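Local coordinates for outer surface protein (Bacillus cereus ATCC 14579, PDB 1X7F) that is of unknown function but probably acts as a 6-phospho-N-acetylmuramidase, a glycosidase cleaving phosphorylated muramic-acid sugars derived from the cell wall, at residues Val331-Asn336 with Asn359-Ile364; Leu272-Val277 with Ala287-Leu292; Gln326-Val331 with Phe370-Val375; Gln234-Trp239 with Glu366-Leu371. One frame throughout, in Å; residues are numbered along the deposited sequence.

Contact 1: residues Val331-Asn336 with Asn359-Ile364; sequences VVIGNN and NIVGTI
Val-331 to Ile-333 run antiparallel to Asn-359 to Gly-362, with the short strand axes 4.5 Å apart, and the pairing carries a classic beta bulge in which Val-361 and Gly-362 both face Val-331. Val-331 O therefore takes two donors, Val-361 N lying 2.7 Å from Val-331 O. The second, Gly-362 N, is 3.2 Å from Val-331 O, while Val-331 N bonds to Gly-362 O from above that carbonyl's plane. Past the bulge Ile-333 and Asn-359 form a hydrogen-bonded pair, the shorter bond running 2.7 Å from Asn-359 N to Ile-333 O. Between these two sites Val-332 CA brings a C-H to Asn-359 O at 3.2 Å. The strands are neighbours in the mixed sheet of the C-terminal family region, and helix 282-289 covers the face where Ile-333 and Val-361 meet. There Ile-333 CG2 lies 3.7 Å from Val-361 CG2, a less certain contact because Ile-333 was modelled in two conformers. With CG1 anti to the backbone N (chi1 -180°), Val-331 turns CG2 beside that N, where it crosses the end of Ile-364 almost perpendicularly, 3.7 Å from Ile-364 CD1. On the other face Val-332 CG1 rests 4.1 Å from Ile-360 CA.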
# COMPACT_ATOMS: atom_id res chain seq x y z
N VAL A 331 -8.20 20.14 -10.26
CA VAL A 331 -9.23 20.43 -9.27
C VAL A 331 -9.87 21.75 -9.71
O VAL A 331 -9.17 22.75 -9.89
CB VAL A 331 -8.65 20.53 -7.84
CG1 VAL A 331 -9.75 20.83 -6.84
CG2 VAL A 331 -7.93 19.23 -7.49
N VAL A 332 -11.18 21.72 -9.95
CA VAL A 332 -11.91 22.89 -10.40
C VAL A 332 -13.09 23.11 -9.47
O VAL A 332 -13.51 22.19 -8.74
CB VAL A 332 -12.36 22.83 -11.92
CG1 VAL A 332 -11.15 22.57 -12.86
CG2 VAL A 332 -13.47 21.81 -12.16
N ILE A 333 -13.60 24.34 -9.48
CA ILE A 333 -14.76 24.69 -8.70
C ILE A 333 -15.69 25.55 -9.55
O ILE A 333 -15.24 26.38 -10.36
CB ILE A 333 -14.35 25.41 -7.39
CG1 ILE A 333 -15.53 25.40 -6.39
CG2 ILE A 333 -13.83 26.83 -7.67
CD1 ILE A 333 -15.13 25.54 -4.95
N GLY A 334 -16.98 25.32 -9.37
CA GLY A 334 -18.01 26.16 -9.95
C GLY A 334 -17.94 27.54 -9.33
O GLY A 334 -17.91 27.68 -8.11
N ASN A 335 -17.88 28.55 -10.19
CA ASN A 335 -17.74 29.93 -9.78
C ASN A 335 -19.09 30.67 -9.75
O ASN A 335 -20.12 30.04 -9.97
CB ASN A 335 -16.67 30.63 -10.64
CG ASN A 335 -17.06 30.76 -12.12
OD1 ASN A 335 -16.21 30.62 -13.00
ND2 ASN A 335 -18.32 31.07 -12.40
N ASN A 336 -19.07 31.98 -9.50
CA ASN A 336 -20.29 32.80 -9.39
C ASN A 336 -21.28 32.68 -10.55
O ASN A 336 -22.48 32.94 -10.38
CB ASN A 336 -19.93 34.28 -9.20
CG ASN A 336 -19.22 34.56 -7.88
OD1 ASN A 336 -19.20 33.72 -6.97
ND2 ASN A 336 -18.62 35.74 -7.78
N ASN A 359 -13.70 27.73 -12.16
CA ASN A 359 -12.34 28.21 -11.89
C ASN A 359 -11.39 27.02 -11.69
O ASN A 359 -11.76 26.05 -11.03
CB ASN A 359 -12.31 29.09 -10.63
CG ASN A 359 -13.00 30.44 -10.81
OD1 ASN A 359 -13.22 31.14 -9.83
ND2 ASN A 359 -13.33 30.82 -12.05
N ILE A 360 -10.19 27.06 -12.25
CA ILE A 360 -9.21 26.00 -11.91
C ILE A 360 -8.53 26.35 -10.59
O ILE A 360 -8.07 27.47 -10.39
CB ILE A 360 -8.13 25.72 -13.03
CG1 ILE A 360 -7.14 24.65 -12.51
CG2 ILE A 360 -7.39 27.02 -13.45
CD1 ILE A 360 -6.12 24.17 -13.51
N VAL A 361 -8.45 25.37 -9.69
CA VAL A 361 -7.98 25.59 -8.32
C VAL A 361 -6.58 25.00 -8.12
O VAL A 361 -5.73 25.61 -7.48
CB VAL A 361 -9.01 25.04 -7.29
CG1 VAL A 361 -8.43 24.97 -5.89
CG2 VAL A 361 -10.26 25.93 -7.28
N GLY A 362 -6.36 23.82 -8.70
CA GLY A 362 -5.09 23.14 -8.60
C GLY A 362 -5.04 21.89 -9.45
O GLY A 362 -5.91 21.68 -10.31
N THR A 363 -4.01 21.08 -9.24
CA THR A 363 -3.87 19.82 -9.96
C THR A 363 -3.40 18.74 -9.00
O THR A 363 -2.58 19.00 -8.12
CB THR A 363 -2.83 19.91 -11.12
OG1 THR A 363 -1.60 20.46 -10.63
CG2 THR A 363 -3.28 20.85 -12.24
N ILE A 364 -3.95 17.54 -9.17
CA ILE A 364 -3.44 16.37 -8.48
C ILE A 364 -2.06 16.05 -9.06
O ILE A 364 -1.86 16.13 -10.27
CB ILE A 364 -4.41 15.16 -8.66
CG1 ILE A 364 -5.83 15.49 -8.16
CG2 ILE A 364 -3.80 13.85 -8.05
CD1 ILE A 364 -5.92 16.16 -6.78

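Contact 2: residues Leu272-Val277 with Ala287-Leu292; sequences LKVHFV and ATLQEL
Phe-276 drives the far end of its ring between two side chains of the helix, Thr-288 and Leu-289, which come to meet it from the opposite direction. Leu-289 CG sits at the ring edge, close to the ring plane and 3.9 Å from Phe-276 CZ, and its CD1 methyl continues along the rim to 4.0 Å from Phe-276 CE1. Thr-288 takes the neighbouring part of the same edge: its CB lies in the ring plane, while its CG2 comes in obliquely, 3.8 Å from Phe-276 CZ. The methyl is available for this because CG2 stands anti to the threonine's backbone N, which leaves OG1 beside that N (chi1 -61°) and bonded to Glu-284 O one turn earlier in the helix. No hydrogen bond crosses between the two segments. Val-274, two residues back on the same side of the strand, adds a looser second touch. Its CG1 is 4.1 Å from Leu-289 CD2 and 4.2 Å from Thr-288 CG2, so Leu-289 CD2 is shared between Val-274 and the Phe-276 ring, while of these two only the ring meets CD1. Val-274 and Thr-288 are buried and also share Cys-383 of strand 380-384, whereas Phe-276 and Leu-289 lie nearer the surface, where both touch the C-terminal Glu-385. The chain leaves strand 270-276, turns through a short loop and places helix 282-289 against the face of the sheet that carries Val-274 and Phe-276: helix-on-sheet packing, joined by side chains alone, on the mixed, mostly antiparallel sheet of the C-terminal half.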
# COMPACT_ATOMS: atom_id res chain seq x y z
N LEU A 272 -5.18 12.43 -1.89
CA LEU A 272 -4.64 12.82 -3.19
C LEU A 272 -3.84 14.08 -3.01
O LEU A 272 -4.38 15.10 -2.55
CB LEU A 272 -5.78 13.05 -4.19
CG LEU A 272 -6.69 11.83 -4.45
CD1 LEU A 272 -7.94 12.25 -5.23
CD2 LEU A 272 -5.93 10.68 -5.17
N LYS A 273 -2.55 14.02 -3.33
CA LYS A 273 -1.69 15.20 -3.29
C LYS A 273 -2.12 16.23 -4.35
O LYS A 273 -2.17 15.93 -5.56
CB LYS A 273 -0.22 14.81 -3.45
CG LYS A 273 0.72 15.99 -3.38
CD LYS A 273 2.07 15.61 -2.84
CE LYS A 273 2.94 16.85 -2.69
NZ LYS A 273 4.38 16.52 -2.45
N VAL A 274 -2.44 17.43 -3.88
CA VAL A 274 -2.87 18.55 -4.74
C VAL A 274 -1.81 19.67 -4.70
O VAL A 274 -1.21 19.95 -3.65
CB VAL A 274 -4.29 19.10 -4.31
CG1 VAL A 274 -4.26 19.68 -2.88
CG2 VAL A 274 -4.82 20.15 -5.30
N HIS A 275 -1.58 20.27 -5.87
CA HIS A 275 -0.79 21.48 -5.99
C HIS A 275 -1.72 22.60 -6.47
O HIS A 275 -2.35 22.48 -7.51
CB HIS A 275 0.35 21.30 -7.01
CG HIS A 275 1.30 20.19 -6.67
ND1 HIS A 275 2.41 20.37 -5.87
CD2 HIS A 275 1.31 18.88 -7.04
CE1 HIS A 275 3.05 19.22 -5.75
NE2 HIS A 275 2.41 18.30 -6.45
N PHE A 276 -1.79 23.67 -5.70
CA PHE A 276 -2.61 24.81 -6.05
C PHE A 276 -2.01 25.72 -7.12
O PHE A 276 -0.80 25.90 -7.17
CB PHE A 276 -2.95 25.62 -4.80
CG PHE A 276 -3.85 24.89 -3.86
CD1 PHE A 276 -3.37 24.42 -2.64
CD2 PHE A 276 -5.17 24.63 -4.23
CE1 PHE A 276 -4.21 23.72 -1.77
CE2 PHE A 276 -6.01 23.93 -3.38
CZ PHE A 276 -5.53 23.47 -2.15
N VAL A 277 -2.87 26.30 -7.96
CA VAL A 277 -2.44 27.39 -8.84
C VAL A 277 -2.25 28.67 -8.02
O VAL A 277 -2.87 28.81 -6.96
CB VAL A 277 -3.42 27.65 -10.03
CG1 VAL A 277 -3.63 26.38 -10.84
CG2 VAL A 277 -4.77 28.25 -9.55
N ALA A 287 -12.23 24.76 0.76
CA ALA A 287 -13.13 23.80 0.12
C ALA A 287 -12.38 22.53 -0.29
O ALA A 287 -12.89 21.44 -0.18
CB ALA A 287 -13.80 24.42 -1.12
N THR A 288 -11.16 22.70 -0.76
CA THR A 288 -10.33 21.58 -1.20
C THR A 288 -9.80 20.74 -0.04
O THR A 288 -9.93 19.51 -0.05
CB THR A 288 -9.16 22.12 -2.06
OG1 THR A 288 -9.70 22.80 -3.21
CG2 THR A 288 -8.30 20.97 -2.62
N LEU A 289 -9.23 21.41 0.96
CA LEU A 289 -8.41 20.76 2.00
C LEU A 289 -9.16 20.38 3.28
O LEU A 289 -8.78 19.43 3.96
CB LEU A 289 -7.23 21.64 2.40
CG LEU A 289 -6.18 22.04 1.38
CD1 LEU A 289 -5.19 23.02 2.04
CD2 LEU A 289 -5.46 20.83 0.84
N GLN A 290 -10.19 21.15 3.60
CA GLN A 290 -10.86 21.02 4.89
C GLN A 290 -12.01 20.03 4.82
O GLN A 290 -12.57 19.65 5.84
CB GLN A 290 -11.34 22.39 5.40
CG GLN A 290 -11.49 22.45 6.89
CD GLN A 290 -11.81 23.84 7.41
OE1 GLN A 290 -12.96 24.12 7.74
NE2 GLN A 290 -10.79 24.70 7.48
N GLU A 291 -12.36 19.61 3.62
CA GLU A 291 -13.52 18.75 3.42
C GLU A 291 -13.13 17.30 3.21
O GLU A 291 -12.17 17.00 2.50
CB GLU A 291 -14.32 19.22 2.19
CG GLU A 291 -14.71 20.70 2.20
CD GLU A 291 -15.59 21.07 3.38
OE1 GLU A 291 -16.50 20.28 3.70
OE2 GLU A 291 -15.35 22.14 4.00
N LEU A 292 -13.90 16.42 3.82
CA LEU A 292 -13.93 15.02 3.43
C LEU A 292 -14.87 14.92 2.22
O LEU A 292 -16.09 15.04 2.34
CB LEU A 292 -14.42 14.16 4.59
CG LEU A 292 -14.63 12.65 4.38
CD1 LEU A 292 -13.45 12.00 3.63
CD2 LEU A 292 -14.88 11.95 5.72

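Contact 3: residues Gln326-Val331 with Phe370-Val375; sequences QERGQV and FLLDYV
Arg-328 and Gly-329 form the corner of a type II beta turn, Glu-327 to Gln-330, that leads into strand 330-334, and this corner meets a 3-10 segment, 370-374, in the connection between strands 358-364 and 380-384. The turn is closed by Gln-330 N on Glu-327 O, and Gly-329 holds the positive-phi position usual for glycine in this turn. The charged part comes first. Arg-328 leaves the turn with CG anti to the backbone N (chi1 -173°) and its chain extended as far as NE, which carries the guanidinium across to Asp-373. Arg-328 NH1 makes a salt bridge with Asp-373 OD1 at 2.9 Å, but a bent one, with 140° at the hydrogen. The oxygen is met from well above the carboxylate plane, and the guanidinium and carboxylate planes are themselves 55° apart. A water at the guanidinium edge makes a second link: it accepts from Arg-328 NH2 at 2.8 Å and donates to Asp-373 OD1 at 3.0 Å. Backbone carbonyls steady the same group, Leu-349 O bonding NH2 and Leu-369 O bonding NH1 weakly. The apolar part is Leu-372, whose CB is 3.7 Å from Arg-328 NH1; Ile-347 and Leu-272 of the sheet pack on the same leucine. Leu-372 CD1 covers one face of the Arg-328 guanidinium toward its rim, 4.2 Å above the plane, and also lies 4.2 Å from Gly-329 CA.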
# COMPACT_ATOMS: atom_id res chain seq x y z
N GLN A 326 -10.14 21.92 -19.69
CA GLN A 326 -10.25 21.02 -18.55
C GLN A 326 -9.54 19.73 -18.88
O GLN A 326 -9.80 19.14 -19.93
CB GLN A 326 -11.70 20.77 -18.18
CG GLN A 326 -12.49 22.04 -17.91
CD GLN A 326 -13.94 21.74 -17.63
OE1 GLN A 326 -14.27 21.13 -16.60
NE2 GLN A 326 -14.81 22.17 -18.54
N GLU A 327 -8.62 19.32 -18.01
CA GLU A 327 -7.77 18.17 -18.26
C GLU A 327 -7.70 17.30 -17.02
O GLU A 327 -7.82 17.80 -15.91
CB GLU A 327 -6.37 18.63 -18.67
CG GLU A 327 -6.37 19.54 -19.90
CD GLU A 327 -4.98 19.78 -20.45
OE1 GLU A 327 -4.46 20.89 -20.26
OE2 GLU A 327 -4.41 18.84 -21.07
N ARG A 328 -7.54 15.99 -17.22
CA ARG A 328 -7.41 15.00 -16.14
C ARG A 328 -6.47 15.46 -15.02
O ARG A 328 -5.32 15.82 -15.27
CB ARG A 328 -6.92 13.65 -16.71
CG ARG A 328 -6.92 12.48 -15.69
CD ARG A 328 -6.62 11.07 -16.32
NE ARG A 328 -6.58 10.02 -15.29
CZ ARG A 328 -7.64 9.34 -14.83
NH1 ARG A 328 -7.49 8.43 -13.87
NH2 ARG A 328 -8.85 9.58 -15.30
N GLY A 329 -6.99 15.46 -13.79
CA GLY A 329 -6.20 15.77 -12.60
C GLY A 329 -6.44 17.16 -12.06
O GLY A 329 -5.97 17.49 -10.96
N GLN A 330 -7.14 18.00 -12.83
CA GLN A 330 -7.40 19.36 -12.39
C GLN A 330 -8.45 19.35 -11.30
O GLN A 330 -9.44 18.62 -11.39
CB GLN A 330 -7.86 20.26 -13.54
CG GLN A 330 -6.73 20.73 -14.43
CD GLN A 330 -7.23 21.43 -15.69
OE1 GLN A 330 -6.44 21.81 -16.55
NE2 GLN A 330 -8.54 21.59 -15.80
N VAL A 331 -8.20 20.14 -10.26
CA VAL A 331 -9.23 20.43 -9.27
C VAL A 331 -9.87 21.75 -9.71
O VAL A 331 -9.17 22.75 -9.89
CB VAL A 331 -8.65 20.53 -7.84
CG1 VAL A 331 -9.75 20.83 -6.84
CG2 VAL A 331 -7.93 19.23 -7.49
N PHE A 370 -3.36 8.09 -11.65
CA PHE A 370 -3.97 6.76 -11.74
C PHE A 370 -4.83 6.45 -10.49
O PHE A 370 -5.74 5.63 -10.54
CB PHE A 370 -2.89 5.70 -11.95
CG PHE A 370 -2.10 5.39 -10.72
CD1 PHE A 370 -2.47 4.33 -9.90
CD2 PHE A 370 -1.01 6.18 -10.36
CE1 PHE A 370 -1.76 4.05 -8.75
CE2 PHE A 370 -0.30 5.90 -9.21
CZ PHE A 370 -0.67 4.84 -8.40
N LEU A 371 -4.53 7.11 -9.38
CA LEU A 371 -5.25 6.89 -8.13
C LEU A 371 -6.71 7.34 -8.19
O LEU A 371 -7.55 6.82 -7.46
CB LEU A 371 -4.52 7.55 -6.95
CG LEU A 371 -3.28 6.84 -6.41
CD1 LEU A 371 -2.68 7.64 -5.26
CD2 LEU A 371 -3.54 5.37 -5.99
N LEU A 372 -7.01 8.28 -9.09
CA LEU A 372 -8.38 8.71 -9.38
C LEU A 372 -9.37 7.58 -9.74
O LEU A 372 -10.57 7.71 -9.48
CB LEU A 372 -8.38 9.76 -10.50
CG LEU A 372 -7.62 11.04 -10.15
CD1 LEU A 372 -7.50 11.97 -11.38
CD2 LEU A 372 -8.30 11.74 -8.96
N ASP A 373 -8.85 6.49 -10.30
CA ASP A 373 -9.66 5.33 -10.64
C ASP A 373 -10.20 4.59 -9.41
O ASP A 373 -11.14 3.80 -9.52
CB ASP A 373 -8.83 4.35 -11.50
CG ASP A 373 -8.43 4.93 -12.86
OD1 ASP A 373 -8.94 6.00 -13.27
OD2 ASP A 373 -7.58 4.37 -13.58
N TYR A 374 -9.60 4.83 -8.25
CA TYR A 374 -10.08 4.25 -7.00
C TYR A 374 -11.14 5.10 -6.28
O TYR A 374 -11.72 4.66 -5.28
CB TYR A 374 -8.89 3.88 -6.08
CG TYR A 374 -8.00 2.89 -6.78
CD1 TYR A 374 -6.93 3.33 -7.56
CD2 TYR A 374 -8.28 1.53 -6.74
CE1 TYR A 374 -6.14 2.44 -8.26
CE2 TYR A 374 -7.49 0.62 -7.44
CZ TYR A 374 -6.42 1.09 -8.20
OH TYR A 374 -5.63 0.23 -8.89
N VAL A 375 -11.42 6.29 -6.82
CA VAL A 375 -12.55 7.08 -6.36
C VAL A 375 -13.79 6.63 -7.13
O VAL A 375 -14.12 7.19 -8.18
CB VAL A 375 -12.35 8.63 -6.50
CG1 VAL A 375 -13.50 9.37 -5.83
CG2 VAL A 375 -11.02 9.07 -5.88
O HOH W 1 -10.95 7.86 -14.53

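Contact 4: residues Gln234-Trp239 with Glu366-Leu371; sequences QAKHLW and EEELFL
His-237 and Phe-370 meet in a T-shaped (edge-to-face) pair at the join between the two halves of the protein. His-237 belongs to helix 231-240 beside the eight-stranded parallel sheet of the N-terminal half, consistent with a (beta/alpha)8 barrel, and Phe-370 to a 3-10 segment of the C-terminal half. This is the tight part. The ring centroids of His-237 and Phe-370 are 4.8 Å apart with planes at 73°, and Phe-370 CE1 stands over the imidazole face toward its rim, 3.4 Å from His-237 CG. Phe-370 CG lies between its own backbone N and carbonyl carbon (chi1 75°), a rotamer that swings the ring edge toward the helix. The histidine is held against rotation by bonds at both nitrogens, ND1 to His-226 NE2 and NE2 to Tyr-374 OH. Alongside, Leu-371 CD2 packs 3.8 Å from His-237 CA. Contacts slacken toward the partly exposed Lys-236, whose aliphatic chain crosses Leu-371 at about a right angle, Lys-236 CD coming no closer than 4.0 Å to Leu-371 CD1. The extended lysine chain delivers NZ to Glu-368 and to Gln-271 O, while Glu-368 OE1 takes the backbone N of Lys-273. In the salt bridge Lys-236 NZ reaches Glu-368 OE2 at 2.9 Å, on the syn side of that oxygen and 31° out of the carboxylate plane.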
# COMPACT_ATOMS: atom_id res chain seq x y z
N GLN A 234 3.22 4.03 -4.14
CA GLN A 234 3.10 2.58 -4.09
C GLN A 234 2.22 2.07 -2.95
O GLN A 234 1.35 1.24 -3.17
CB GLN A 234 4.49 1.94 -3.98
CG GLN A 234 5.48 2.32 -5.06
CD GLN A 234 6.86 1.72 -4.78
OE1 GLN A 234 7.86 2.44 -4.71
NE2 GLN A 234 6.90 0.42 -4.62
N ALA A 235 2.43 2.58 -1.73
CA ALA A 235 1.65 2.18 -0.56
C ALA A 235 0.19 2.62 -0.67
O ALA A 235 -0.72 1.84 -0.38
CB ALA A 235 2.27 2.73 0.72
N LYS A 236 -0.02 3.87 -1.07
CA LYS A 236 -1.35 4.39 -1.35
C LYS A 236 -2.08 3.46 -2.32
O LYS A 236 -3.22 3.08 -2.09
CB LYS A 236 -1.28 5.80 -1.97
CG LYS A 236 -1.03 6.95 -0.99
CD LYS A 236 -0.99 8.31 -1.75
CE LYS A 236 -0.63 9.45 -0.83
NZ LYS A 236 -1.02 10.78 -1.39
N HIS A 237 -1.40 3.08 -3.40
CA HIS A 237 -2.02 2.24 -4.39
C HIS A 237 -2.46 0.88 -3.83
O HIS A 237 -3.63 0.50 -3.97
CB HIS A 237 -1.12 2.10 -5.61
CG HIS A 237 -1.75 1.36 -6.75
ND1 HIS A 237 -1.02 0.81 -7.78
CD2 HIS A 237 -3.05 1.09 -7.02
CE1 HIS A 237 -1.84 0.23 -8.64
NE2 HIS A 237 -3.07 0.39 -8.20
N LEU A 238 -1.54 0.16 -3.19
CA LEU A 238 -1.85 -1.14 -2.57
C LEU A 238 -3.06 -1.12 -1.63
O LEU A 238 -3.93 -2.00 -1.70
CB LEU A 238 -0.61 -1.70 -1.86
CG LEU A 238 0.59 -2.07 -2.74
CD1 LEU A 238 1.72 -2.63 -1.90
CD2 LEU A 238 0.20 -3.07 -3.81
N TRP A 239 -3.12 -0.12 -0.76
CA TRP A 239 -4.25 0.04 0.16
C TRP A 239 -5.52 0.45 -0.55
O TRP A 239 -6.61 0.03 -0.15
CB TRP A 239 -3.93 1.02 1.30
CG TRP A 239 -2.99 0.47 2.36
CD1 TRP A 239 -3.00 -0.79 2.90
CD2 TRP A 239 -1.97 1.20 3.06
NE1 TRP A 239 -2.02 -0.90 3.85
CE2 TRP A 239 -1.38 0.30 3.98
CE3 TRP A 239 -1.49 2.52 3.01
CZ2 TRP A 239 -0.32 0.67 4.82
CZ3 TRP A 239 -0.43 2.88 3.84
CH2 TRP A 239 0.15 1.95 4.72
N GLU A 366 1.03 14.53 -10.72
CA GLU A 366 1.03 13.75 -11.95
C GLU A 366 1.23 12.25 -11.70
O GLU A 366 0.59 11.43 -12.35
CB GLU A 366 2.11 14.28 -12.91
CG GLU A 366 1.96 13.82 -14.37
CD GLU A 366 3.22 14.08 -15.21
OE1 GLU A 366 3.30 13.56 -16.35
OE2 GLU A 366 4.15 14.79 -14.72
N GLU A 367 2.12 11.90 -10.78
CA GLU A 367 2.39 10.51 -10.44
C GLU A 367 1.18 9.81 -9.80
O GLU A 367 1.10 8.59 -9.79
CB GLU A 367 3.64 10.38 -9.56
CG GLU A 367 3.54 11.04 -8.19
CD GLU A 367 3.86 12.52 -8.18
OE1 GLU A 367 3.97 13.15 -9.26
OE2 GLU A 367 4.00 13.07 -7.07
N GLU A 368 0.24 10.61 -9.29
CA GLU A 368 -0.93 10.07 -8.57
C GLU A 368 -2.24 10.06 -9.37
O GLU A 368 -3.28 9.72 -8.83
CB GLU A 368 -1.16 10.83 -7.24
CG GLU A 368 -0.09 10.59 -6.17
CD GLU A 368 -0.48 11.13 -4.80
OE1 GLU A 368 -1.66 11.54 -4.60
OE2 GLU A 368 0.39 11.17 -3.90
N LEU A 369 -2.19 10.42 -10.65
CA LEU A 369 -3.42 10.53 -11.43
C LEU A 369 -4.13 9.18 -11.55
O LEU A 369 -5.35 9.12 -11.56
CB LEU A 369 -3.18 11.14 -12.83
CG LEU A 369 -2.68 12.59 -12.93
CD1 LEU A 369 -2.61 13.03 -14.37
CD2 LEU A 369 -3.53 13.57 -12.12
N PHE A 370 -3.36 8.09 -11.65
CA PHE A 370 -3.97 6.76 -11.74
C PHE A 370 -4.83 6.45 -10.49
O PHE A 370 -5.74 5.63 -10.54
CB PHE A 370 -2.89 5.70 -11.95
CG PHE A 370 -2.10 5.39 -10.72
CD1 PHE A 370 -2.47 4.33 -9.90
CD2 PHE A 370 -1.01 6.18 -10.36
CE1 PHE A 370 -1.76 4.05 -8.75
CE2 PHE A 370 -0.30 5.90 -9.21
CZ PHE A 370 -0.67 4.84 -8.40
N LEU A 371 -4.53 7.11 -9.38
CA LEU A 371 -5.25 6.89 -8.13
C LEU A 371 -6.71 7.34 -8.19
O LEU A 371 -7.55 6.82 -7.46
CB LEU A 371 -4.52 7.55 -6.95
CG LEU A 371 -3.28 6.84 -6.41
CD1 LEU A 371 -2.68 7.64 -5.26
CD2 LEU A 371 -3.54 5.37 -5.99

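In the fold
Contacts 1, 2 and 3 all belong to the C-terminal sheet and its coverings, whereas contact 4 links that half to a helix of the N-terminal barrel. Contact 1 is buried and relies chiefly on backbone bonds between neighbouring strands. Contact 2, partly buried, lays a helix on the same sheet through apolar side chains; its Val-274 touches Val-331, where the segments of contacts 1 and 3 overlap. Contact 3 reaches the surface and pairs a salt bridge and a bridging water with leucine packing. The 3-10 segment serves contacts 3 and 4 from largely different residues. Contact 4, again buried, combines aromatic packing with a salt bridge whose glutamate also bonds strand 270-276 of contact 2.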